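Protein SSD1 (Saccharomyces cerevisiae S288C, PDB 7AM1) binds mRNA, including its untranslated regions, and represses translation as a non-enzymatic member of the RNase II family. Local coordinates at residues D398-I403 against V672-K677; C394-V399 against T661-R666; S446-V451 against G468-S473; S341-P346 against P431-D436. All coordinates share one frame; numbering follows the deposited sequence.

In the fold
Interactions 1 and 2 meet in the RNB domain, where strand 389-397 gives way to the 398-403 loop, and interactions 3 and 4 touch that loop. Interactions 1 and 2 share Asp398 and Val399, and their centres are about 9 Å apart; His673 CE1 of the first lies 3.6 Å from Pro663 CG of the second. Interaction 3 continues the same sheet: its centre is about 10 Å from that of interaction 2, and Ser450 OG probably bonds His395 ND1 at 2.7 Å. Interaction 4 joins interaction 1 where His402 O and Leu345 N probably bond at 2.9 Å, but it does not touch interaction 3. Ssd1 is a pseudonuclease, and these contacts join parts of its fold.

Interaction 1 (D398-I403 against V672-K677)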
loop_
_atom_site.group_PDB
_atom_site.type_symbol
_atom_site.label_atom_id
_atom_site.label_comp_id
_atom_site.label_asym_id
_atom_site.label_seq_id
_atom_site.Cartn_x
_atom_site.Cartn_y
_atom_site.Cartn_z
ATOM N N ASP A 398 24.632 -6.276 11.282
ATOM C CA ASP A 398 24.288 -6.580 12.673
ATOM C C ASP A 398 24.113 -5.262 13.427
ATOM O O ASP A 398 24.933 -4.856 14.252
ATOM C CB ASP A 398 25.357 -7.468 13.302
ATOM C CG ASP A 398 24.974 -7.979 14.688
ATOM O OD1 ASP A 398 23.957 -7.521 15.255
ATOM O OD2 ASP A 398 25.697 -8.858 15.208
ATOM N N VAL A 399 23.002 -4.590 13.110
ATOM C CA VAL A 399 22.764 -3.242 13.612
ATOM C C VAL A 399 22.777 -3.226 15.134
ATOM O O VAL A 399 23.377 -2.338 15.752
ATOM C CB VAL A 399 21.435 -2.685 13.066
ATOM C CG1 VAL A 399 21.194 -1.279 13.588
ATOM C CG2 VAL A 399 21.427 -2.682 11.552
ATOM N N THR A 400 22.111 -4.201 15.766
ATOM C CA THR A 400 21.922 -4.144 17.212
ATOM C C THR A 400 23.220 -4.363 17.979
ATOM O O THR A 400 23.293 -3.997 19.157
ATOM C CB THR A 400 20.868 -5.159 17.674
ATOM O OG1 THR A 400 21.312 -6.494 17.418
ATOM C CG2 THR A 400 19.535 -4.920 16.963
ATOM N N SER A 401 24.242 -4.944 17.351
ATOM C CA SER A 401 25.550 -5.000 17.989
ATOM C C SER A 401 26.176 -3.619 18.141
ATOM O O SER A 401 27.205 -3.498 18.813
ATOM C CB SER A 401 26.490 -5.913 17.199
ATOM O OG SER A 401 26.889 -5.312 15.979
ATOM N N HIS A 402 25.593 -2.587 17.529
ATOM C CA HIS A 402 26.069 -1.217 17.669
ATOM C C HIS A 402 25.138 -0.358 18.514
ATOM O O HIS A 402 25.336 0.859 18.590
ATOM C CB HIS A 402 26.244 -0.569 16.295
ATOM C CG HIS A 402 27.265 -1.238 15.434
ATOM N ND1 HIS A 402 26.952 -2.262 14.565
ATOM C CD2 HIS A 402 28.595 -1.026 15.302
ATOM C CE1 HIS A 402 28.046 -2.650 13.935
ATOM N NE2 HIS A 402 29.058 -1.918 14.365
ATOM N N ILE A 403 24.125 -0.954 19.139
ATOM C CA ILE A 403 23.121 -0.205 19.886
ATOM C C ILE A 403 22.880 -0.924 21.205
ATOM O O ILE A 403 22.514 -2.104 21.214
ATOM C CB ILE A 403 21.800 -0.061 19.103
ATOM C CG1 ILE A 403 22.049 0.723 17.805
ATOM C CG2 ILE A 403 20.737 0.597 19.979
ATOM C CD1 ILE A 403 20.838 0.855 16.881
ATOM N N VAL A 672 13.868 -8.893 16.378
ATOM C CA VAL A 672 14.181 -10.218 15.854
ATOM C C VAL A 672 15.676 -10.498 15.952
ATOM O O VAL A 672 16.090 -11.612 16.293
ATOM C CB VAL A 672 13.672 -10.349 14.407
ATOM C CG1 VAL A 672 14.177 -11.644 13.770
ATOM C CG2 VAL A 672 12.152 -10.278 14.370
ATOM N N HIS A 673 16.512 -9.505 15.646
ATOM C CA HIS A 673 17.953 -9.717 15.739
ATOM C C HIS A 673 18.376 -10.028 17.171
ATOM O O HIS A 673 19.191 -10.929 17.406
ATOM C CB HIS A 673 18.701 -8.493 15.217
ATOM C CG HIS A 673 18.771 -8.421 13.724
ATOM N ND1 HIS A 673 19.815 -7.817 13.060
ATOM C CD2 HIS A 673 17.922 -8.867 12.768
ATOM C CE1 HIS A 673 19.612 -7.901 11.757
ATOM N NE2 HIS A 673 18.470 -8.531 11.553
ATOM N N ARG A 674 17.835 -9.295 18.146
ATOM C CA ARG A 674 18.176 -9.571 19.536
ATOM C C ARG A 674 17.656 -10.933 19.969
ATOM O O ARG A 674 18.320 -11.633 20.742
ATOM C CB ARG A 674 17.635 -8.460 20.434
ATOM C CG ARG A 674 18.260 -7.102 20.134
ATOM C CD ARG A 674 18.028 -6.089 21.246
ATOM N NE ARG A 674 18.941 -4.951 21.129
ATOM C CZ ARG A 674 18.648 -3.792 20.543
ATOM N NH1 ARG A 674 17.451 -3.583 20.009
ATOM N NH2 ARG A 674 19.563 -2.833 20.494
ATOM N N GLN A 675 16.493 -11.341 19.458
ATOM C CA GLN A 675 15.990 -12.679 19.745
ATOM C C GLN A 675 16.885 -13.750 19.133
ATOM O O GLN A 675 17.161 -14.772 19.772
ATOM C CB GLN A 675 14.557 -12.812 19.231
ATOM C CG GLN A 675 13.557 -12.040 20.071
ATOM C CD GLN A 675 12.111 -12.323 19.700
ATOM O OE1 GLN A 675 11.828 -12.933 18.670
ATOM N NE2 GLN A 675 11.185 -11.865 20.540
ATOM N N LEU A 676 17.356 -13.533 17.904
ATOM C CA LEU A 676 18.219 -14.523 17.270
ATOM C C LEU A 676 19.539 -14.664 18.018
ATOM O O LEU A 676 20.028 -15.781 18.221
ATOM C CB LEU A 676 18.478 -14.149 15.812
ATOM C CG LEU A 676 19.392 -15.111 15.039
ATOM C CD1 LEU A 676 18.789 -16.506 14.991
ATOM C CD2 LEU A 676 19.670 -14.585 13.643
ATOM N N LYS A 677 20.125 -13.544 18.446
ATOM C CA LYS A 677 21.386 -13.613 19.171
ATOM C C LYS A 677 21.239 -14.394 20.471
ATOM O O LYS A 677 22.125 -15.179 20.831
ATOM C CB LYS A 677 21.906 -12.207 19.451
ATOM C CG LYS A 677 22.307 -11.449 18.204
ATOM C CD LYS A 677 23.085 -10.209 18.571
ATOM C CE LYS A 677 23.216 -9.279 17.399
ATOM N NZ LYS A 677 23.774 -7.973 17.827
HETATM O O HOH W 1 21.452 -6.913 14.751
HETATM O O HOH W 2 21.714 -4.640 21.421
#
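The guanidinium of Arg674 carries Thr400 CG2 over the centre of one face, with CG2 3.9 Å from Arg674 CZ. At its edge, nearly in the guanidinium plane, lie the carbonyl of Ile403 and water 2. Arg674 NH2 donates to Ile403 O at 3.1 Å, through a bent bond of 145° at the hydrogen. Seen from the acceptor the donor is well above the carbonyl plane, 57° out of it. Water 2 accepts from Arg674 NE and donates to Ile403 O, so the same carbonyl is gripped twice. The imidazole of His673 has water 1 in plane at its ND1 edge, while NE2 bonds Phe660 O outside the contact. Water 1 also accepts from Thr400 N at 3.0 Å, bridging the ring to the start of the short 3-10 turn.

That turn, residues 399-402, follows strand 389-397 of the RNB-domain sheet and packs against helix 668-681, which presents His673, Arg674 and Lys677 to it. The chain of Lys677 is extended beyond CG, and it meets Asp398 tip to tip in a salt bridge; OD1 is crowded in the model, which makes its exact position doubtful. Lys677 NZ also donates to Thr400 OG1 at 2.9 Å. This hydroxyl stands between the backbone N and the carbonyl carbon (chi1 64°), the position that leaves CG2 beside the backbone N. Asp398 has a second charged partner, Arg355, at OD2. At the start of the turn, Ser401 OG donates back to Asp398 O at 2.6 Å, in the carbonyl plane.

Interaction 2 (C394-V399 against T661-R666)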
loop_
_atom_site.group_PDB
_atom_site.type_symbol
_atom_site.label_atom_id
_atom_site.label_comp_id
_atom_site.label_asym_id
_atom_site.label_seq_id
_atom_site.Cartn_x
_atom_site.Cartn_y
_atom_site.Cartn_z
ATOM N N CYS A 394 24.176 -15.467 3.066
ATOM C CA CYS A 394 23.280 -14.318 3.128
ATOM C C CYS A 394 23.600 -13.523 4.384
ATOM O O CYS A 394 23.438 -14.030 5.497
ATOM C CB CYS A 394 21.823 -14.776 3.114
ATOM S SG CYS A 394 21.452 -15.878 1.726
ATOM N N HIS A 395 24.055 -12.283 4.205
ATOM C CA HIS A 395 24.640 -11.492 5.281
ATOM C C HIS A 395 23.842 -10.212 5.476
ATOM O O HIS A 395 23.577 -9.488 4.509
ATOM C CB HIS A 395 26.102 -11.146 4.978
ATOM C CG HIS A 395 26.899 -12.294 4.437
ATOM N ND1 HIS A 395 27.333 -13.341 5.220
ATOM C CD2 HIS A 395 27.342 -12.555 3.183
ATOM C CE1 HIS A 395 28.010 -14.196 4.475
ATOM N NE2 HIS A 395 28.029 -13.744 3.233
ATOM N N VAL A 396 23.479 -9.933 6.727
ATOM C CA VAL A 396 22.717 -8.750 7.104
ATOM C C VAL A 396 23.513 -7.962 8.136
ATOM O O VAL A 396 24.083 -8.543 9.068
ATOM C CB VAL A 396 21.333 -9.129 7.673
ATOM C CG1 VAL A 396 20.581 -7.875 8.105
ATOM C CG2 VAL A 396 20.533 -9.926 6.654
ATOM N N VAL A 397 23.557 -6.637 7.968
ATOM C CA VAL A 397 24.231 -5.784 8.941
ATOM C C VAL A 397 23.708 -6.086 10.340
ATOM O O VAL A 397 22.496 -6.137 10.571
ATOM C CB VAL A 397 24.039 -4.301 8.578
ATOM C CG1 VAL A 397 24.584 -3.414 9.690
ATOM C CG2 VAL A 397 24.721 -3.985 7.262
ATOM N N ASP A 398 24.632 -6.276 11.282
ATOM C CA ASP A 398 24.288 -6.580 12.673
ATOM C C ASP A 398 24.113 -5.262 13.427
ATOM O O ASP A 398 24.933 -4.856 14.252
ATOM C CB ASP A 398 25.357 -7.468 13.302
ATOM C CG ASP A 398 24.974 -7.979 14.688
ATOM O OD1 ASP A 398 23.957 -7.521 15.255
ATOM O OD2 ASP A 398 25.697 -8.858 15.208
ATOM N N VAL A 399 23.002 -4.590 13.110
ATOM C CA VAL A 399 22.764 -3.242 13.612
ATOM C C VAL A 399 22.777 -3.226 15.134
ATOM O O VAL A 399 23.377 -2.338 15.752
ATOM C CB VAL A 399 21.435 -2.685 13.066
ATOM C CG1 VAL A 399 21.194 -1.279 13.588
ATOM C CG2 VAL A 399 21.427 -2.682 11.552
ATOM N N THR A 661 15.727 -9.130 7.499
ATOM C CA THR A 661 16.664 -8.750 6.448
ATOM C C THR A 661 16.800 -7.244 6.225
ATOM O O THR A 661 17.535 -6.843 5.316
ATOM C CB THR A 661 16.254 -9.405 5.110
ATOM O OG1 THR A 661 14.842 -9.243 4.897
ATOM C CG2 THR A 661 16.609 -10.898 5.083
ATOM N N ALA A 662 16.132 -6.396 7.008
ATOM C CA ALA A 662 16.155 -4.949 6.768
ATOM C C ALA A 662 16.180 -4.175 8.082
ATOM O O ALA A 662 15.324 -3.325 8.340
ATOM C CB ALA A 662 14.962 -4.533 5.904
ATOM N N PRO A 663 17.190 -4.419 8.925
ATOM C CA PRO A 663 17.274 -3.689 10.203
ATOM C C PRO A 663 17.589 -2.208 10.059
ATOM O O PRO A 663 17.378 -1.458 11.021
ATOM C CB PRO A 663 18.399 -4.424 10.944
ATOM C CG PRO A 663 19.288 -4.910 9.830
ATOM C CD PRO A 663 18.323 -5.347 8.750
ATOM N N MET A 664 18.090 -1.754 8.910
ATOM C CA MET A 664 18.362 -0.333 8.738
ATOM C C MET A 664 17.102 0.485 8.485
ATOM O O MET A 664 17.165 1.717 8.558
ATOM C CB MET A 664 19.348 -0.108 7.589
ATOM C CG MET A 664 20.705 -0.768 7.791
ATOM S SD MET A 664 21.597 -0.121 9.220
ATOM C CE MET A 664 22.288 1.386 8.550
ATOM N N ARG A 665 15.964 -0.156 8.188
ATOM C CA ARG A 665 14.729 0.568 7.920
ATOM C C ARG A 665 13.511 0.043 8.668
ATOM O O ARG A 665 12.462 0.697 8.620
ATOM C CB ARG A 665 14.415 0.565 6.412
ATOM C CG ARG A 665 14.466 -0.805 5.733
ATOM C CD ARG A 665 14.096 -0.683 4.259
ATOM N NE ARG A 665 13.976 -1.969 3.584
ATOM C CZ ARG A 665 12.869 -2.707 3.560
ATOM N NH1 ARG A 665 11.773 -2.308 4.199
ATOM N NH2 ARG A 665 12.863 -3.862 2.904
ATOM N N ARG A 666 13.613 -1.090 9.361
ATOM C CA ARG A 666 12.512 -1.658 10.130
ATOM C C ARG A 666 12.973 -1.931 11.556
ATOM O O ARG A 666 13.966 -2.637 11.767
ATOM C CB ARG A 666 12.007 -2.957 9.498
ATOM C CG ARG A 666 11.612 -2.840 8.043
ATOM C CD ARG A 666 10.892 -4.109 7.580
ATOM N NE ARG A 666 11.740 -5.298 7.711
ATOM C CZ ARG A 666 11.957 -6.195 6.748
ATOM N NH1 ARG A 666 11.385 -6.062 5.557
ATOM N NH2 ARG A 666 12.750 -7.235 6.979
#
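Pro663 meets three successive parts of the chain at the end of strand 389-397, and its ring can be followed atom by atom. Pro663 CB lies 3.5 Å from Val399 CG2. Pro663 CG touches the same methyl and approaches the backbone, 3.5 Å from Val397 O. Pro663 CD reaches back to Val396, whose CG1 stands 3.5 Å away, tighter than usual for two carbons. Val396 CG1 is anti to its backbone N (chi1 178°), and the other methyl, CG2, faces Thr661 CA at 4.0 Å.

Val399 CG2 is shared: besides the proline it has Met664 SD at 3.5 Å. The methionine chain bends at chi2 (-63°), the torsion that places SD, and again at chi3. Val397 CG1 is a more distant neighbour of the sulfur, at 4.5 Å. The backbone turns at Asp398, the centre of an inverse gamma turn closed by a weak bond from Val399 N to Val397 O; beyond it Val399, like Val396 and Val397 before it, points toward the 661-666 loop.

No hydrogen bond crosses this buried, apolar contact of the RNB domain. The loop 661-666 leads into helix 668-681, whose His673 packs on both Val396 and Pro663, while helix 544-568 adjoins Thr661.

Interaction 3 (S446-V451 against G468-S473); sequences SATLSV and GESTIS
Thr448 and Ser470 both hold their hydroxyls between the backbone N and the carbonyl carbon (chi1 47° and 57°), and the two oxygens, OG1 and OG, meet at 2.7 Å in a hydrogen bond that either could donate. Their strands, 446-456 and 462-472, form an antiparallel beta hairpin within the mixed sheet of the RNB domain. Ser446, Thr448 and Ser450 make hydrogen-bonded pairs with Ile472, Ser470 and Gly468; Ala447-Thr471 and Leu449-Glu469 are non-hydrogen-bonded pairs. The rungs differ: Ser450 N points almost straight at Gly468 O (3.0 Å), whereas Thr448 N sits above the carbonyl plane of Ser470, 48° out of it.

On the face carrying Thr448, Ser450 and Ser470, Ser450 OG lies against Ser470 OG at a distance too short to be trusted in detail; Ser450 OG also bonds His395 of the adjoining strand. The Thr448 and Ile472 side chains cross at about a right angle, with Thr448 CG2 3.8 Å from Ile472 CD1. A valine in place of Thr448 would probably cost Ser470 OG one of its hydroxyl partners, leaving it Ser450 OG across the strands. On the other face, Leu449 and Glu469 lie side by side, pointing the same way, with Leu449 CD2 3.6 Å from Glu469 CG.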
loop_
_atom_site.group_PDB
_atom_site.type_symbol
_atom_site.label_atom_id
_atom_site.label_comp_id
_atom_site.label_asym_id
_atom_site.label_seq_id
_atom_site.Cartn_x
_atom_site.Cartn_y
_atom_site.Cartn_z
ATOM N N SER A 446 32.632 -5.353 8.381
ATOM C CA SER A 446 31.354 -5.076 9.019
ATOM C C SER A 446 30.871 -6.291 9.792
ATOM O O SER A 446 30.990 -7.426 9.321
ATOM C CB SER A 446 30.288 -4.681 7.990
ATOM O OG SER A 446 30.618 -3.456 7.367
ATOM N N ALA A 447 30.312 -6.046 10.973
ATOM C CA ALA A 447 29.669 -7.101 11.741
ATOM C C ALA A 447 28.305 -7.403 11.132
ATOM O O ALA A 447 27.536 -6.485 10.826
ATOM C CB ALA A 447 29.521 -6.683 13.201
ATOM N N THR A 448 28.001 -8.687 10.964
ATOM C CA THR A 448 26.788 -9.101 10.279
ATOM C C THR A 448 26.176 -10.296 10.997
ATOM O O THR A 448 26.794 -10.918 11.863
ATOM C CB THR A 448 27.068 -9.444 8.804
ATOM O OG1 THR A 448 28.228 -10.283 8.716
ATOM C CG2 THR A 448 27.303 -8.182 7.978
ATOM N N LEU A 449 24.924 -10.579 10.658
ATOM C CA LEU A 449 24.261 -11.832 10.994
ATOM C C LEU A 449 24.018 -12.566 9.683
ATOM O O LEU A 449 23.466 -11.986 8.742
ATOM C CB LEU A 449 22.943 -11.593 11.736
ATOM C CG LEU A 449 23.006 -10.858 13.082
ATOM C CD1 LEU A 449 21.608 -10.690 13.690
ATOM C CD2 LEU A 449 23.923 -11.573 14.066
ATOM N N SER A 450 24.441 -13.822 9.608
ATOM C CA SER A 450 24.459 -14.535 8.342
ATOM C C SER A 450 23.611 -15.793 8.403
ATOM O O SER A 450 23.549 -16.469 9.435
ATOM C CB SER A 450 25.890 -14.907 7.945
ATOM O OG SER A 450 26.690 -13.751 7.778
ATOM N N VAL A 451 22.960 -16.090 7.282
ATOM C CA VAL A 451 22.303 -17.369 7.039
ATOM C C VAL A 451 22.974 -17.988 5.816
ATOM O O VAL A 451 22.913 -17.423 4.716
ATOM C CB VAL A 451 20.790 -17.204 6.825
ATOM C CG1 VAL A 451 20.157 -18.544 6.490
ATOM C CG2 VAL A 451 20.139 -16.585 8.061
ATOM N N GLY A 468 24.311 -17.602 12.289
ATOM C CA GLY A 468 25.166 -17.137 13.366
ATOM C C GLY A 468 25.698 -15.746 13.103
ATOM O O GLY A 468 25.408 -15.120 12.078
ATOM N N GLU A 469 26.480 -15.267 14.069
ATOM C CA GLU A 469 27.162 -13.986 13.947
ATOM C C GLU A 469 28.407 -14.132 13.082
ATOM O O GLU A 469 29.081 -15.167 13.107
ATOM C CB GLU A 469 27.530 -13.454 15.331
ATOM C CG GLU A 469 26.309 -13.172 16.207
ATOM C CD GLU A 469 26.676 -12.813 17.632
ATOM O OE1 GLU A 469 25.988 -11.956 18.228
ATOM O OE2 GLU A 469 27.661 -13.381 18.150
ATOM N N SER A 470 28.705 -13.090 12.307
ATOM C CA SER A 470 29.752 -13.177 11.303
ATOM C C SER A 470 30.397 -11.812 11.106
ATOM O O SER A 470 29.997 -10.808 11.703
ATOM C CB SER A 470 29.194 -13.689 9.970
ATOM O OG SER A 470 28.140 -12.853 9.520
ATOM N N THR A 471 31.408 -11.795 10.245
ATOM C CA THR A 471 32.096 -10.586 9.819
ATOM C C THR A 471 32.389 -10.747 8.336
ATOM O O THR A 471 32.878 -11.801 7.914
ATOM C CB THR A 471 33.397 -10.371 10.602
ATOM O OG1 THR A 471 33.108 -10.265 12.002
ATOM C CG2 THR A 471 34.108 -9.113 10.140
ATOM N N ILE A 472 32.086 -9.713 7.552
ATOM C CA ILE A 472 32.300 -9.748 6.113
ATOM C C ILE A 472 33.145 -8.548 5.716
ATOM O O ILE A 472 33.253 -7.557 6.441
ATOM C CB ILE A 472 30.976 -9.760 5.306
ATOM C CG1 ILE A 472 30.210 -8.440 5.464
ATOM C CG2 ILE A 472 30.109 -10.939 5.733
ATOM C CD1 ILE A 472 29.012 -8.303 4.531
ATOM N N SER A 473 33.759 -8.661 4.538
ATOM C CA SER A 473 34.455 -7.551 3.891
ATOM C C SER A 473 34.138 -7.663 2.409
ATOM O O SER A 473 34.796 -8.403 1.674
ATOM C CB SER A 473 35.964 -7.610 4.140
ATOM O OG SER A 473 36.606 -6.474 3.587
#

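Interaction 4 (S341-P346 against P431-D436)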
loop_
_atom_site.group_PDB
_atom_site.type_symbol
_atom_site.label_atom_id
_atom_site.label_comp_id
_atom_site.label_asym_id
_atom_site.label_seq_id
_atom_site.Cartn_x
_atom_site.Cartn_y
_atom_site.Cartn_z
ATOM N N SER A 341 26.048 13.359 19.127
ATOM C CA SER A 341 26.231 12.293 20.106
ATOM C C SER A 341 25.672 10.960 19.625
ATOM O O SER A 341 26.108 9.908 20.107
ATOM C CB SER A 341 25.571 12.677 21.433
ATOM O OG SER A 341 24.194 12.966 21.261
ATOM N N PHE A 342 24.715 10.976 18.701
ATOM C CA PHE A 342 24.142 9.743 18.167
ATOM C C PHE A 342 25.147 9.082 17.231
ATOM O O PHE A 342 25.375 9.557 16.114
ATOM C CB PHE A 342 22.826 10.044 17.461
ATOM C CG PHE A 342 21.731 10.480 18.394
ATOM C CD1 PHE A 342 21.469 9.763 19.549
ATOM C CD2 PHE A 342 20.977 11.609 18.129
ATOM C CE1 PHE A 342 20.470 10.154 20.415
ATOM C CE2 PHE A 342 19.976 12.006 18.993
ATOM C CZ PHE A 342 19.724 11.276 20.138
ATOM N N GLN A 343 25.746 7.986 17.689
ATOM C CA GLN A 343 26.789 7.287 16.956
ATOM C C GLN A 343 26.677 5.805 17.234
ATOM O O GLN A 343 26.274 5.407 18.339
ATOM C CB GLN A 343 28.188 7.786 17.355
ATOM C CG GLN A 343 28.497 9.217 16.946
ATOM C CD GLN A 343 28.549 9.400 15.440
ATOM O OE1 GLN A 343 28.673 8.432 14.687
ATOM N NE2 GLN A 343 28.472 10.647 14.993
ATOM N N PRO A 344 27.025 4.946 16.276
ATOM C CA PRO A 344 27.044 3.510 16.550
ATOM C C PRO A 344 28.169 3.158 17.511
ATOM O O PRO A 344 29.255 3.741 17.462
ATOM C CB PRO A 344 27.262 2.876 15.172
ATOM C CG PRO A 344 27.905 3.945 14.358
ATOM C CD PRO A 344 27.374 5.250 14.871
ATOM N N LEU A 345 27.896 2.207 18.394
ATOM C CA LEU A 345 28.907 1.763 19.347
ATOM C C LEU A 345 29.839 0.769 18.666
ATOM O O LEU A 345 29.363 -0.158 18.003
ATOM C CB LEU A 345 28.246 1.121 20.563
ATOM C CG LEU A 345 27.376 2.054 21.407
ATOM C CD1 LEU A 345 26.765 1.307 22.579
ATOM C CD2 LEU A 345 28.192 3.241 21.894
ATOM N N PRO A 346 31.156 0.921 18.799
ATOM C CA PRO A 346 32.069 -0.033 18.163
ATOM C C PRO A 346 32.091 -1.357 18.909
ATOM O O PRO A 346 31.733 -1.451 20.085
ATOM C CB PRO A 346 33.424 0.674 18.237
ATOM C CG PRO A 346 33.334 1.463 19.495
ATOM C CD PRO A 346 31.891 1.924 19.595
ATOM N N PRO A 431 19.787 7.409 12.959
ATOM C CA PRO A 431 20.519 8.647 12.673
ATOM C C PRO A 431 21.363 8.496 11.418
ATOM O O PRO A 431 21.846 7.408 11.094
ATOM C CB PRO A 431 21.393 8.847 13.917
ATOM C CG PRO A 431 20.714 8.068 14.996
ATOM C CD PRO A 431 20.092 6.885 14.303
ATOM N N GLN A 432 21.541 9.616 10.711
ATOM C CA GLN A 432 22.351 9.609 9.499
ATOM C C GLN A 432 23.716 8.988 9.753
ATOM O O GLN A 432 24.255 8.278 8.897
ATOM C CB GLN A 432 22.517 11.034 8.970
ATOM C CG GLN A 432 21.707 11.331 7.727
ATOM C CD GLN A 432 22.124 10.477 6.550
ATOM O OE1 GLN A 432 23.241 9.966 6.507
ATOM N NE2 GLN A 432 21.224 10.313 5.588
ATOM N N SER A 433 24.282 9.232 10.939
ATOM C CA SER A 433 25.600 8.700 11.262
ATOM C C SER A 433 25.623 7.178 11.215
ATOM O O SER A 433 26.656 6.586 10.886
ATOM C CB SER A 433 26.032 9.193 12.644
ATOM O OG SER A 433 25.118 8.770 13.643
ATOM N N PHE A 434 24.503 6.528 11.540
ATOM C CA PHE A 434 24.444 5.072 11.462
ATOM C C PHE A 434 24.428 4.604 10.013
ATOM O O PHE A 434 25.155 3.675 9.641
ATOM C CB PHE A 434 23.212 4.552 12.203
ATOM C CG PHE A 434 23.389 4.469 13.691
ATOM C CD1 PHE A 434 23.576 5.616 14.447
ATOM C CD2 PHE A 434 23.353 3.247 14.335
ATOM C CE1 PHE A 434 23.734 5.542 15.815
ATOM C CE2 PHE A 434 23.509 3.166 15.704
ATOM C CZ PHE A 434 23.701 4.314 16.446
ATOM N N ASN A 435 23.592 5.229 9.181
ATOM C CA ASN A 435 23.562 4.899 7.761
ATOM C C ASN A 435 24.951 4.994 7.149
ATOM O O ASN A 435 25.427 4.055 6.501
ATOM C CB ASN A 435 22.597 5.837 7.033
ATOM C CG ASN A 435 21.146 5.525 7.326
ATOM O OD1 ASN A 435 20.825 4.875 8.317
ATOM N ND2 ASN A 435 20.259 5.997 6.463
ATOM N N ASP A 436 25.622 6.131 7.356
ATOM C CA ASP A 436 26.918 6.365 6.730
ATOM C C ASP A 436 27.958 5.350 7.193
ATOM O O ASP A 436 28.725 4.822 6.379
ATOM C CB ASP A 436 27.392 7.786 7.041
ATOM C CG ASP A 436 26.534 8.853 6.382
ATOM O OD1 ASP A 436 25.650 8.511 5.564
ATOM O OD2 ASP A 436 26.739 10.045 6.697
#
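Pro344 lies over one face of the Phe434 ring, the two side chains pointing opposite ways. Pro344 CD is 3.9 Å from the ring centroid and 18° off the normal, a CH-pi contact offset slightly toward the rim. Pro344 CB meets another part of the ring, 3.8 Å from Phe434 CE2. The peptide before the proline is covered as well: Pro344 N stands over the same ring at 3.4 Å from Phe434 CE1, whereas Phe342 C lies near the ring plane, at the edge. An alanine in place of Phe434 would probably open a gap beneath Pro344 and leave the side chain of Ile403, another neighbour of the ring, without this partner.

The contact places the irregular 341-346 loop, which leads toward helix 349-354, against the first turn of helix 432-438 in the RNB domain. Pro431 is the N-cap residue of that helix, and its O accepts from Phe434 N. The first helical turn also supplies Ser433, whose OG donates to Phe342 O at 2.6 Å; the donor sits above the carbonyl plane, 38° out of it. Gln343 folds back at chi2 (-65°), the torsion that places CD, and its OE1 comes 3.4 Å from Ser433 CB while NE2 bonds Pro340 O. Beyond this, Phe342 CB packs on Pro431 CG at 3.8 Å, and the Phe342 side chain continues onto helix 408-416 at Val409 and Arg412.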